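Local coordinates for extracellular solute-binding protein family 1 (Alicyclobacillus acidocaldarius subsp. acidocaldarius, PDB 4OVJ) that probably binds a solute outside the cell and hands it to an ABC-type importer, as solute-binding proteins of family 1 generally do, at residues Val25-Phe31 / Ile55-Phe61; Gly109-Ile115 / Val314-Asn319; Met249-Asp255 / Glu270-Leu275; Asp144-Phe148 / Ser254-Leu258; Gly233-Ser237 / Val391-Lys395. One frame throughout, in Å; residues are numbered along the deposited sequence. Where two conformers were deposited one is given.

Contact 1 (Val25-Phe31 / Ile55-Phe61); sequences VTLTFGF and IHIQTEF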
# COMPACT_ATOMS: atom_id res chain seq x y z
N VAL A 25 -23.63 16.32 21.33
CA VAL A 25 -22.39 17.05 21.05
C VAL A 25 -22.17 17.07 19.55
O VAL A 25 -22.77 16.28 18.82
CB VAL A 25 -21.15 16.43 21.74
CG1 VAL A 25 -21.37 16.26 23.23
CG2 VAL A 25 -20.75 15.11 21.09
N THR A 26 -21.31 17.98 19.11
CA THR A 26 -20.88 18.06 17.73
C THR A 26 -19.37 17.85 17.63
O THR A 26 -18.59 18.48 18.37
CB THR A 26 -21.23 19.42 17.12
OG1 THR A 26 -22.64 19.59 17.16
CG2 THR A 26 -20.73 19.54 15.67
N LEU A 27 -18.97 16.98 16.71
CA LEU A 27 -17.57 16.75 16.36
C LEU A 27 -17.30 17.33 15.00
O LEU A 27 -18.08 17.10 14.07
CB LEU A 27 -17.26 15.25 16.28
CG LEU A 27 -17.51 14.42 17.52
CD1 LEU A 27 -17.44 12.93 17.20
CD2 LEU A 27 -16.49 14.76 18.59
N THR A 28 -16.18 18.04 14.85
CA THR A 28 -15.71 18.44 13.51
C THR A 28 -14.79 17.36 12.94
O THR A 28 -14.07 16.70 13.69
CB THR A 28 -14.95 19.78 13.58
OG1 THR A 28 -14.01 19.72 14.64
CG2 THR A 28 -15.93 20.92 13.81
N PHE A 29 -14.82 17.19 11.63
CA PHE A 29 -14.15 16.09 10.95
C PHE A 29 -13.52 16.60 9.67
O PHE A 29 -14.22 16.90 8.70
CB PHE A 29 -15.16 14.99 10.64
CG PHE A 29 -14.64 13.84 9.79
CD1 PHE A 29 -13.31 13.43 9.84
CD2 PHE A 29 -15.52 13.12 9.00
CE1 PHE A 29 -12.87 12.35 9.09
CE2 PHE A 29 -15.09 12.06 8.24
CZ PHE A 29 -13.76 11.66 8.29
N GLY A 30 -12.19 16.72 9.69
CA GLY A 30 -11.43 17.17 8.53
C GLY A 30 -10.92 15.99 7.72
O GLY A 30 -10.45 15.01 8.26
N PHE A 31 -11.01 16.10 6.40
CA PHE A 31 -10.45 15.08 5.52
C PHE A 31 -10.16 15.67 4.15
O PHE A 31 -10.63 16.76 3.83
CB PHE A 31 -11.38 13.85 5.43
CG PHE A 31 -12.71 14.14 4.83
CD1 PHE A 31 -13.74 14.68 5.59
CD2 PHE A 31 -12.94 13.86 3.49
CE1 PHE A 31 -14.97 14.94 5.03
CE2 PHE A 31 -14.17 14.13 2.92
CZ PHE A 31 -15.18 14.67 3.69
N ILE A 55 -24.85 12.56 18.34
CA ILE A 55 -23.57 13.11 17.91
C ILE A 55 -23.75 13.69 16.51
O ILE A 55 -24.01 12.97 15.55
CB ILE A 55 -22.46 12.03 17.90
CG1 ILE A 55 -22.33 11.40 19.29
CG2 ILE A 55 -21.12 12.65 17.48
CD1 ILE A 55 -21.46 10.14 19.36
N HIS A 56 -23.60 15.00 16.40
CA HIS A 56 -23.53 15.63 15.10
C HIS A 56 -22.09 15.61 14.59
O HIS A 56 -21.13 15.79 15.35
CB HIS A 56 -23.93 17.10 15.17
CG HIS A 56 -25.31 17.35 15.68
ND1 HIS A 56 -26.44 16.84 15.07
CD2 HIS A 56 -25.75 18.15 16.68
CE1 HIS A 56 -27.51 17.28 15.70
NE2 HIS A 56 -27.12 18.07 16.68
N ILE A 57 -21.95 15.40 13.29
CA ILE A 57 -20.67 15.54 12.63
C ILE A 57 -20.71 16.75 11.71
O ILE A 57 -21.59 16.87 10.84
CB ILE A 57 -20.32 14.29 11.80
CG1 ILE A 57 -20.33 13.04 12.68
CG2 ILE A 57 -18.96 14.47 11.13
CD1 ILE A 57 -19.32 13.06 13.82
N GLN A 58 -19.77 17.66 11.93
CA GLN A 58 -19.58 18.80 11.07
C GLN A 58 -18.35 18.54 10.20
O GLN A 58 -17.22 18.62 10.68
CB GLN A 58 -19.41 20.05 11.92
CG GLN A 58 -19.21 21.31 11.13
CD GLN A 58 -19.07 22.53 12.01
OE1 GLN A 58 -19.60 22.58 13.12
NE2 GLN A 58 -18.34 23.52 11.52
N THR A 59 -18.57 18.23 8.93
CA THR A 59 -17.45 17.93 8.05
C THR A 59 -16.71 19.20 7.64
O THR A 59 -17.32 20.26 7.49
CB THR A 59 -17.88 17.14 6.81
OG1 THR A 59 -18.85 17.89 6.06
CG2 THR A 59 -18.46 15.81 7.22
N GLU A 60 -15.40 19.06 7.50
CA GLU A 60 -14.52 20.12 7.04
C GLU A 60 -13.67 19.50 5.92
O GLU A 60 -12.49 19.19 6.10
CB GLU A 60 -13.66 20.64 8.19
CG GLU A 60 -14.47 21.30 9.31
CD GLU A 60 -13.59 21.85 10.43
OE1 GLU A 60 -12.37 21.60 10.43
OE2 GLU A 60 -14.13 22.55 11.32
N PHE A 61 -14.30 19.28 4.78
CA PHE A 61 -13.62 18.76 3.61
C PHE A 61 -12.64 19.80 3.12
O PHE A 61 -13.03 20.94 2.88
CB PHE A 61 -14.63 18.46 2.52
CG PHE A 61 -14.01 18.03 1.23
CD1 PHE A 61 -13.19 16.91 1.19
CD2 PHE A 61 -14.23 18.74 0.06
CE1 PHE A 61 -12.62 16.49 -0.00
CE2 PHE A 61 -13.66 18.32 -1.13
CZ PHE A 61 -12.86 17.20 -1.16

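Contact 2 (Gly109-Ile115 / Val314-Asn319); sequences GINISTI and VNFLLN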
# COMPACT_ATOMS: atom_id res chain seq x y z
N GLY A 109 -13.01 2.99 23.60
CA GLY A 109 -14.05 2.97 22.58
C GLY A 109 -13.66 2.48 21.19
O GLY A 109 -14.52 2.41 20.31
N ILE A 110 -12.40 2.16 20.98
CA ILE A 110 -11.94 1.71 19.66
C ILE A 110 -11.58 0.23 19.70
O ILE A 110 -10.72 -0.20 20.48
CB ILE A 110 -10.76 2.53 19.13
CG1 ILE A 110 -11.09 4.03 19.16
CG2 ILE A 110 -10.45 2.13 17.69
CD1 ILE A 110 -9.95 4.94 18.71
N ASN A 111 -12.26 -0.56 18.88
CA ASN A 111 -11.99 -1.98 18.80
C ASN A 111 -10.88 -2.22 17.79
O ASN A 111 -11.11 -2.16 16.59
CB ASN A 111 -13.27 -2.73 18.41
CG ASN A 111 -13.04 -4.22 18.27
OD1 ASN A 111 -12.00 -4.74 18.67
ND2 ASN A 111 -14.02 -4.91 17.68
N ILE A 112 -9.67 -2.47 18.28
CA ILE A 112 -8.53 -2.73 17.42
C ILE A 112 -8.24 -4.22 17.28
O ILE A 112 -7.26 -4.58 16.64
CB ILE A 112 -7.27 -1.98 17.88
CG1 ILE A 112 -6.87 -2.41 19.31
CG2 ILE A 112 -7.51 -0.49 17.72
CD1 ILE A 112 -5.45 -2.08 19.68
N SER A 113 -9.11 -5.07 17.83
CA SER A 113 -8.95 -6.53 17.72
C SER A 113 -9.13 -7.02 16.28
O SER A 113 -8.72 -8.14 15.94
CB SER A 113 -9.93 -7.25 18.66
OG SER A 113 -11.26 -7.21 18.17
N THR A 114 -9.72 -6.16 15.45
CA THR A 114 -10.01 -6.44 14.05
C THR A 114 -8.88 -5.99 13.12
O THR A 114 -8.97 -6.15 11.91
CB THR A 114 -11.28 -5.67 13.62
OG1 THR A 114 -11.13 -4.28 13.97
CG2 THR A 114 -12.52 -6.26 14.31
N ILE A 115 -7.82 -5.41 13.70
CA ILE A 115 -6.73 -4.82 12.93
C ILE A 115 -5.45 -5.56 13.30
O ILE A 115 -5.24 -5.88 14.45
CB ILE A 115 -6.60 -3.31 13.26
CG1 ILE A 115 -7.92 -2.61 12.91
CG2 ILE A 115 -5.44 -2.69 12.50
CD1 ILE A 115 -7.96 -1.13 13.25
N VAL A 314 -14.55 7.26 15.27
CA VAL A 314 -13.45 6.55 14.62
C VAL A 314 -13.73 5.05 14.59
O VAL A 314 -13.53 4.39 13.57
CB VAL A 314 -12.10 6.89 15.28
CG1 VAL A 314 -11.00 5.96 14.79
CG2 VAL A 314 -11.74 8.33 14.98
N ASN A 315 -14.24 4.51 15.68
CA ASN A 315 -14.55 3.10 15.73
C ASN A 315 -15.61 2.71 14.71
O ASN A 315 -15.50 1.63 14.11
CB ASN A 315 -15.04 2.69 17.11
CG ASN A 315 -15.18 1.20 17.22
OD1 ASN A 315 -14.19 0.46 17.09
ND2 ASN A 315 -16.41 0.73 17.40
N PHE A 316 -16.61 3.57 14.53
CA PHE A 316 -17.65 3.38 13.53
C PHE A 316 -17.05 3.33 12.12
O PHE A 316 -17.34 2.41 11.34
CB PHE A 316 -18.69 4.50 13.62
CG PHE A 316 -19.81 4.38 12.62
CD1 PHE A 316 -20.95 3.64 12.94
CD2 PHE A 316 -19.74 5.02 11.38
CE1 PHE A 316 -21.99 3.54 12.03
CE2 PHE A 316 -20.78 4.91 10.47
CZ PHE A 316 -21.90 4.17 10.80
N LEU A 317 -16.20 4.28 11.79
CA LEU A 317 -15.55 4.30 10.49
C LEU A 317 -14.72 3.05 10.24
O LEU A 317 -14.69 2.54 9.14
CB LEU A 317 -14.67 5.53 10.31
CG LEU A 317 -15.40 6.87 10.31
CD1 LEU A 317 -14.38 7.99 10.23
CD2 LEU A 317 -16.44 6.95 9.20
N LEU A 318 -14.05 2.57 11.28
CA LEU A 318 -13.21 1.40 11.17
C LEU A 318 -13.98 0.10 11.08
O LEU A 318 -13.61 -0.76 10.30
CB LEU A 318 -12.24 1.31 12.36
CG LEU A 318 -11.17 2.40 12.45
CD1 LEU A 318 -10.54 2.35 13.84
CD2 LEU A 318 -10.11 2.22 11.39
N ASN A 319 -15.01 -0.05 11.90
CA ASN A 319 -15.59 -1.38 12.19
C ASN A 319 -17.05 -1.57 11.84
O ASN A 319 -17.55 -2.70 11.87
CB ASN A 319 -15.38 -1.72 13.66
CG ASN A 319 -13.95 -2.09 13.98
OD1 ASN A 319 -13.35 -2.91 13.29
ND2 ASN A 319 -13.40 -1.48 15.00

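Contact 3 (Met249-Asp255 / Glu270-Leu275); sequences MVQGKSD and EMTRSL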
# COMPACT_ATOMS: atom_id res chain seq x y z
N MSE A 249 0.25 -7.34 -19.82
CA MSE A 249 -0.80 -8.22 -19.31
C MSE A 249 -2.15 -7.86 -19.89
O MSE A 249 -2.93 -8.74 -20.27
CB MSE A 249 -0.81 -8.19 -17.79
CG MSE A 249 -1.41 -9.50 -17.36
SE MSE A 249 -1.22 -9.66 -15.44
CE MSE A 249 -2.31 -11.29 -15.39
N VAL A 250 -2.42 -6.57 -20.00
CA VAL A 250 -3.66 -6.08 -20.63
C VAL A 250 -3.70 -6.45 -22.11
O VAL A 250 -4.78 -6.71 -22.67
CB VAL A 250 -3.80 -4.55 -20.42
CG1 VAL A 250 -4.96 -3.98 -21.20
CG2 VAL A 250 -3.97 -4.25 -18.93
N GLN A 251 -2.54 -6.49 -22.76
CA GLN A 251 -2.44 -6.84 -24.17
C GLN A 251 -2.50 -8.35 -24.43
O GLN A 251 -2.52 -8.79 -25.59
CB GLN A 251 -1.15 -6.29 -24.75
CG GLN A 251 -1.04 -4.79 -24.64
CD GLN A 251 0.28 -4.28 -25.14
OE1 GLN A 251 1.14 -5.06 -25.57
NE2 GLN A 251 0.47 -2.98 -25.10
N GLY A 252 -2.48 -9.14 -23.36
CA GLY A 252 -2.46 -10.59 -23.47
C GLY A 252 -1.11 -11.20 -23.81
O GLY A 252 -1.03 -12.38 -24.15
N LYS A 253 -0.06 -10.40 -23.70
CA LYS A 253 1.29 -10.82 -24.08
C LYS A 253 2.07 -11.36 -22.88
O LYS A 253 3.07 -12.04 -23.06
CB LYS A 253 2.03 -9.63 -24.70
CG LYS A 253 1.38 -9.14 -25.99
CD LYS A 253 2.20 -8.03 -26.64
CE LYS A 253 1.48 -7.46 -27.85
NZ LYS A 253 1.20 -8.52 -28.86
N SER A 254 1.60 -11.04 -21.67
CA SER A 254 2.22 -11.51 -20.43
C SER A 254 1.14 -12.15 -19.58
O SER A 254 -0.02 -11.74 -19.62
CB SER A 254 2.83 -10.34 -19.67
OG SER A 254 3.25 -10.75 -18.38
N ASP A 255 1.53 -13.13 -18.77
CA ASP A 255 0.58 -13.90 -17.99
C ASP A 255 0.58 -13.61 -16.49
O ASP A 255 -0.17 -14.24 -15.75
CB ASP A 255 0.75 -15.40 -18.29
CG ASP A 255 0.27 -15.76 -19.70
OD1 ASP A 255 -0.51 -14.97 -20.28
OD2 ASP A 255 0.65 -16.82 -20.24
N GLU A 270 -10.44 -5.71 -17.77
CA GLU A 270 -9.88 -5.52 -19.11
C GLU A 270 -9.73 -6.83 -19.88
O GLU A 270 -9.31 -6.80 -21.02
CB GLU A 270 -8.50 -4.85 -19.01
CG GLU A 270 -8.54 -3.42 -18.47
CD GLU A 270 -9.13 -2.42 -19.45
OE1 GLU A 270 -9.25 -2.73 -20.66
OE2 GLU A 270 -9.47 -1.30 -19.00
N MSE A 271 -10.04 -7.97 -19.26
CA MSE A 271 -9.80 -9.26 -19.90
C MSE A 271 -10.72 -10.32 -19.39
O MSE A 271 -11.10 -10.30 -18.23
CB MSE A 271 -8.35 -9.69 -19.71
CG MSE A 271 -7.97 -9.93 -18.24
SE MSE A 271 -6.02 -9.89 -17.95
CE MSE A 271 -5.66 -7.96 -18.15
N THR A 272 -11.07 -11.27 -20.24
CA THR A 272 -11.99 -12.33 -19.83
C THR A 272 -11.30 -13.48 -19.10
O THR A 272 -11.95 -14.23 -18.38
CB THR A 272 -12.79 -12.88 -21.01
OG1 THR A 272 -11.93 -13.02 -22.13
CG2 THR A 272 -13.91 -11.91 -21.37
N ARG A 273 -10.00 -13.64 -19.29
CA ARG A 273 -9.27 -14.70 -18.60
C ARG A 273 -9.27 -14.45 -17.11
O ARG A 273 -9.10 -13.32 -16.65
CB ARG A 273 -7.84 -14.81 -19.12
CG ARG A 273 -6.99 -13.56 -18.96
CD ARG A 273 -5.69 -13.81 -19.65
NE ARG A 273 -4.85 -12.63 -19.73
CZ ARG A 273 -3.52 -12.65 -19.79
NH1 ARG A 273 -2.87 -13.79 -19.73
NH2 ARG A 273 -2.85 -11.52 -19.91
N SER A 274 -9.49 -15.52 -16.36
CA SER A 274 -9.60 -15.42 -14.91
C SER A 274 -8.25 -15.20 -14.26
O SER A 274 -7.29 -15.93 -14.52
CB SER A 274 -10.23 -16.69 -14.36
OG SER A 274 -11.51 -16.86 -14.91
N LEU A 275 -8.20 -14.18 -13.41
CA LEU A 275 -6.99 -13.85 -12.67
C LEU A 275 -7.09 -14.32 -11.22
O LEU A 275 -8.17 -14.33 -10.62
CB LEU A 275 -6.76 -12.35 -12.69
CG LEU A 275 -6.66 -11.71 -14.06
CD1 LEU A 275 -6.33 -10.23 -13.93
CD2 LEU A 275 -5.64 -12.42 -14.94
O HOH W 1 -7.00 -7.53 -22.08

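Contact 4 (Asp144-Phe148 / Ser254-Leu258); sequences DEAAF and SDAEL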
# COMPACT_ATOMS: atom_id res chain seq x y z
N ASP A 144 -2.54 -15.22 -14.51
CA ASP A 144 -3.51 -15.94 -15.33
C ASP A 144 -3.57 -17.39 -14.82
O ASP A 144 -2.63 -18.17 -14.98
CB ASP A 144 -3.05 -15.86 -16.78
CG ASP A 144 -3.93 -16.62 -17.76
OD1 ASP A 144 -4.56 -17.62 -17.39
OD2 ASP A 144 -3.95 -16.24 -18.94
N GLU A 145 -4.68 -17.72 -14.16
CA GLU A 145 -4.85 -19.04 -13.56
C GLU A 145 -4.64 -20.17 -14.55
O GLU A 145 -3.90 -21.11 -14.26
CB GLU A 145 -6.26 -19.18 -13.03
CG GLU A 145 -6.47 -18.65 -11.65
CD GLU A 145 -7.69 -19.29 -11.01
OE1 GLU A 145 -8.77 -19.23 -11.64
OE2 GLU A 145 -7.54 -19.85 -9.90
N ALA A 146 -5.30 -20.09 -15.69
CA ALA A 146 -5.22 -21.17 -16.66
C ALA A 146 -3.82 -21.31 -17.24
O ALA A 146 -3.35 -22.43 -17.45
CB ALA A 146 -6.25 -20.98 -17.77
N ALA A 147 -3.13 -20.20 -17.47
CA ALA A 147 -1.77 -20.27 -17.98
C ALA A 147 -0.82 -20.95 -16.98
O ALA A 147 -0.02 -21.80 -17.35
CB ALA A 147 -1.23 -18.90 -18.33
N PHE A 148 -0.90 -20.55 -15.72
CA PHE A 148 -0.01 -21.11 -14.71
C PHE A 148 -0.35 -22.55 -14.36
O PHE A 148 0.54 -23.30 -13.97
CB PHE A 148 0.05 -20.19 -13.48
CG PHE A 148 1.03 -19.07 -13.67
CD1 PHE A 148 0.70 -17.98 -14.49
CD2 PHE A 148 2.32 -19.15 -13.14
CE1 PHE A 148 1.63 -16.98 -14.75
CE2 PHE A 148 3.25 -18.15 -13.38
CZ PHE A 148 2.90 -17.06 -14.18
N SER A 254 1.60 -11.04 -21.67
CA SER A 254 2.22 -11.51 -20.43
C SER A 254 1.14 -12.15 -19.58
O SER A 254 -0.02 -11.74 -19.62
CB SER A 254 2.83 -10.34 -19.67
OG SER A 254 3.25 -10.75 -18.38
N ASP A 255 1.53 -13.13 -18.77
CA ASP A 255 0.58 -13.90 -17.99
C ASP A 255 0.58 -13.61 -16.49
O ASP A 255 -0.17 -14.24 -15.75
CB ASP A 255 0.75 -15.40 -18.29
CG ASP A 255 0.27 -15.76 -19.70
OD1 ASP A 255 -0.51 -14.97 -20.28
OD2 ASP A 255 0.65 -16.82 -20.24
N ALA A 256 1.37 -12.64 -16.04
CA ALA A 256 1.42 -12.29 -14.61
C ALA A 256 2.09 -10.96 -14.39
O ALA A 256 2.88 -10.50 -15.22
CB ALA A 256 2.17 -13.35 -13.80
N GLU A 257 1.82 -10.39 -13.23
CA GLU A 257 2.42 -9.14 -12.83
C GLU A 257 2.47 -9.08 -11.30
O GLU A 257 1.50 -9.42 -10.63
CB GLU A 257 1.55 -8.02 -13.40
CG GLU A 257 2.05 -6.64 -13.20
CD GLU A 257 1.31 -5.63 -14.07
OE1 GLU A 257 0.29 -5.95 -14.76
OE2 GLU A 257 1.79 -4.50 -14.07
N LEU A 258 3.64 -8.70 -10.77
CA LEU A 258 3.85 -8.44 -9.36
C LEU A 258 3.56 -6.96 -9.16
O LEU A 258 4.30 -6.11 -9.67
CB LEU A 258 5.30 -8.74 -8.97
CG LEU A 258 5.76 -8.22 -7.60
CD1 LEU A 258 4.96 -8.89 -6.52
CD2 LEU A 258 7.25 -8.44 -7.42

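Contact 5 (Gly233-Ser237 / Val391-Lys395); sequences GTVTS and VQYGK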
# COMPACT_ATOMS: atom_id res chain seq x y z
N GLY A 233 13.67 -4.91 -22.44
CA GLY A 233 13.60 -3.54 -21.97
C GLY A 233 12.83 -2.62 -22.90
O GLY A 233 12.18 -1.69 -22.45
N THR A 234 12.93 -2.88 -24.20
CA THR A 234 12.25 -2.06 -25.18
C THR A 234 10.72 -2.17 -25.07
O THR A 234 10.01 -1.21 -25.37
CB THR A 234 12.70 -2.44 -26.60
OG1 THR A 234 12.63 -3.86 -26.75
CG2 THR A 234 14.12 -1.97 -26.84
N VAL A 235 10.23 -3.32 -24.65
CA VAL A 235 8.81 -3.52 -24.40
C VAL A 235 8.41 -2.89 -23.06
O VAL A 235 7.44 -2.15 -22.96
CB VAL A 235 8.44 -5.01 -24.48
CG1 VAL A 235 7.00 -5.26 -24.01
CG2 VAL A 235 8.63 -5.51 -25.90
N THR A 236 9.20 -3.17 -22.03
CA THR A 236 8.94 -2.63 -20.70
C THR A 236 8.90 -1.12 -20.69
O THR A 236 8.10 -0.52 -19.98
CB THR A 236 9.99 -3.18 -19.72
OG1 THR A 236 9.85 -4.60 -19.71
CG2 THR A 236 9.82 -2.62 -18.32
N SER A 237 9.75 -0.50 -21.51
CA SER A 237 9.84 0.96 -21.56
C SER A 237 8.55 1.63 -22.04
O SER A 237 8.33 2.79 -21.74
CB SER A 237 11.00 1.40 -22.46
OG SER A 237 10.83 0.92 -23.78
N VAL A 391 19.90 -0.68 -17.54
CA VAL A 391 20.32 -2.06 -17.39
C VAL A 391 19.50 -2.97 -18.33
O VAL A 391 20.06 -3.84 -18.96
CB VAL A 391 20.19 -2.52 -15.92
CG1 VAL A 391 20.45 -4.01 -15.79
CG2 VAL A 391 21.17 -1.73 -15.06
N GLN A 392 18.19 -2.74 -18.41
CA GLN A 392 17.30 -3.55 -19.27
C GLN A 392 17.65 -3.39 -20.74
O GLN A 392 17.52 -4.32 -21.53
CB GLN A 392 15.84 -3.15 -19.05
CG GLN A 392 15.24 -3.62 -17.74
CD GLN A 392 13.94 -2.93 -17.38
OE1 GLN A 392 13.59 -1.87 -17.92
NE2 GLN A 392 13.21 -3.52 -16.44
N TYR A 393 18.08 -2.19 -21.10
CA TYR A 393 18.50 -1.89 -22.47
C TYR A 393 19.89 -2.43 -22.79
O TYR A 393 20.28 -2.45 -23.96
CB TYR A 393 18.52 -0.38 -22.68
CG TYR A 393 17.20 0.31 -22.93
CD1 TYR A 393 16.06 -0.38 -23.33
CD2 TYR A 393 17.13 1.69 -22.84
CE1 TYR A 393 14.88 0.30 -23.60
CE2 TYR A 393 15.96 2.38 -23.10
CZ TYR A 393 14.84 1.68 -23.48
OH TYR A 393 13.68 2.36 -23.74
N GLY A 394 20.65 -2.82 -21.78
CA GLY A 394 22.00 -3.32 -21.97
C GLY A 394 23.02 -2.20 -22.11
O GLY A 394 24.14 -2.43 -22.54
N LYS A 395 22.63 -0.99 -21.72
CA LYS A 395 23.53 0.16 -21.78
C LYS A 395 24.56 0.14 -20.66
O LYS A 395 25.64 0.67 -20.81
CB LYS A 395 22.74 1.46 -21.76
CG LYS A 395 22.03 1.76 -23.07
CD LYS A 395 21.34 3.12 -23.04
CE LYS A 395 21.13 3.69 -24.43
NZ LYS A 395 20.12 2.91 -25.20
O HOH W 2 16.09 -6.44 -22.85
O HOH W 3 12.34 -0.77 -19.99

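Contact 1 (Val25-Phe31 / Ile55-Phe61)
L27 lies at the middle of a parallel ladder between V25-F31 and I55-F61, giving its N-H to H56 O (2.8 Å, 169° at the hydrogen) and taking Q58 N on its own O at 2.8 Å. The same alternation binds H56 N to V25 O, F29 N to Q58 O and E60 N to F29 O, the last donor standing above the carbonyl plane. Toward F31 the ladder weakens, and F31 N is 3.4 Å from E60 O. CA-H...O contacts fill in between, such as T28 CA to Q58 O. One face is mostly apolar, with T59 the polar exception: L27 CD1 rests on I55 CG2 at 3.7 Å and on I57 CD1, while I57 CG2 meets F29 CB. F31 holds CG between its backbone N and carbonyl carbon (chi1 64°), which sets F31 CD1 over one face of the F29 ring and carries CE2 to F61 CD1, 3.4 Å away, with the ring planes of F31 and F61 inclined at 43°. The other face bears T26, T28, H56, Q58 and E60, polar residues fit for a side nearer solvent; T26 OG1 comes to the edge of the H56 ring. The two strands and helix 35-51 form a right-handed beta-alpha-beta unit. That helix reaches F29, F31 and I57 on the apolar face, helix 307-319 adds F313 edge-to-face with F29, and strand 84-87 pairs with the far side of V25-F31.

Contact 2 (Gly109-Ile115 / Val314-Asn319)
N315 and N319, one helical turn apart, grip the loop G109-I115 with their amides, and this polar clasp is the tight part of the contact. N111 N gives an almost straight bond (174°) to N315 OD1 at 2.8 Å, arriving above the carbonyl plane. From the opposite face of that plane N319 ND2 donates to the same oxygen, so two donors pin the N315 amide. N319 ND2 also meets N111 O at 2.9 Å, on a lone pair, and T114 OG1 donates to N319 OD1 at 2.7 Å, likewise on a lone pair. Asparagine suits both places: N315 offers its oxygen to a donor on each face of the amide, whereas N319 donates through ND2 and accepts through OD1, which S336 also bonds. The loop is shaped for this clasp by an Asx turn, in which N111 OD1 accepts from S113 N, and by a type I beta turn from I112 to I115. N111 has CG anti to its own N (chi1 178°), which directs the amide to S113 rather than to the helix. Packing on the apolar side is looser: I110 CG2 lies 3.9 Å from L318 CD1, whereas I110 CD1 to V314 CG1 spans 4.2 Å. These branched chains are buried against I132 of strand 128-144 and W298 of strand 293-300. S113, by contrast, is exposed to solvent and bonds through OG to N111 OD1 at 2.6 Å.

Contact 3 (Met249-Asp255 / Glu270-Leu275)
A type I beta turn from M249 to G252 leads toward strand 256-260, and R273, just before strand 275-278, clamps it. The guanidinium uses its edge: NH2 donates to M249 O at 2.8 Å, on a lone pair, and to S254 O at 2.9 Å, while NH1 forms a salt bridge with D255 OD1 at 2.7 Å. All three acceptors lie near the guanidinium plane, but the D255 carboxylate is turned 72° to it and is met on its anti side. An extended chain from CG to NE gives arginine the reach and the fan of N-H groups to join the start of the turn to S254 and D255 beyond it, and D144 is a second charged partner of NH1. A methionine in its place would probably leave the D255 carboxylate without its charged mate and the carbonyls of M249 and S254 without these donors. M249 O also accepts from G252 N, which closes the turn; glycine suits this place, whose phi is positive. Both methionines are selenomethionine. M271 bends at its last torsion (chi3 72°), laying CE 3.7 Å from V250 CA. Apart from the guanidinium, M249 and L275 meet tip to tip, CE to CD2 at 3.5 Å.

Contact 4 (Asp144-Phe148 / Ser254-Leu258)
D144 N points nearly straight at D255 O, with 2.8 Å between them and 170° at the hydrogen, in the one hydrogen bond that joins the two segments. The oxygen that takes this N-H also lies against the edge of the F148 ring, 3.4 Å from CE1. F148 CE1 and CZ also rest on A256 CB, each at 3.8 Å; the small methyl leaves room for the ring. A147 CB touches D255 OD2 at 3.4 Å, and alanine's lone methyl is small enough for this close approach. D144 is the N-cap of helix 145-149, where strand 128-144 ends: its OD1 accepts from A147 N at 3.0 Å, met from above the carboxylate plane. A chi1 of 178° turns the carboxylate away from the D144 amide and back over the first turn, and aspartate is short enough to cap it there. D144 OD2 and D255 OD1 stand 3.9 Å apart, side by side, their planes at 66°. R273 NH1 bridges both carboxylates, which probably offsets their mutual repulsion. Farther out, the F148 ring meets W163, nearly parallel to it, and Y143, edge-to-face, with I166, L167 and V170 of helix 160-174 beside it.

Contact 5 (Gly233-Ser237 / Val391-Lys395)
Y393 holds CG anti to its carbonyl carbon (chi1 -79°), which swings the ring from the end of helix 377-392 across to the first turn of helix 233-236. Q392 takes a similar first torsion (chi1 -73°) and runs extended beyond CG, crossing the T236 side chain at about a right angle, with OE1 3.9 Å from T236 CG2. G233 packs against both Q392 and Y393, its CA 3.7 Å from Q392 CB; a side chain here would run into Q392 O, so glycine fits. The ring of Y393 brings CE1 to 3.5 Å from G233 O and sets its edge toward T234 N. Its hydroxyl ends 3.1 Å from S237 CB and bonds to Q389, one turn back in its own helix. A leucine in its place would probably open a gap beside T234 and S237 and leave Q389 without its hydroxyl partner. Two waters bridge the segments. One accepts from G233 N and donates to Q392 O, 2.9 Å from each; another donates to G233 O at 2.6 Å and to Q392 OE1. Beyond Y393, G394 ends the helix in a Schellman motif, its positive phi easy for glycine. At this surface contact helix 233-236 meets the C-terminal end of helix 377-392, with R225 of helix 211-226 lying against V391 and Q392 and the loop residue D181 against T236.

Overall arrangement
From the N terminus, contact 1 closes first, pairing the strands that precede and follow helix 35-51 in the chain. Contact 2 opens afterwards and spans 198 intervening residues, returning from helix 307-319 to the loop before helix 117-121; it touches contact 1 where F29 packs on L317. Within its span lie contacts 3 and 4, which share S254 and D255 and have centres about 8 Å apart; R273 reaches D144 to join them. Contact 5 crosses contacts 2 and 4 along the chain and encloses contact 3. Contacts 1 and 2 thus tie one end of the elongated molecule, whereas 3, 4 and 5 tie the other, consistent with the two lobes of periplasmic-binding-protein folds.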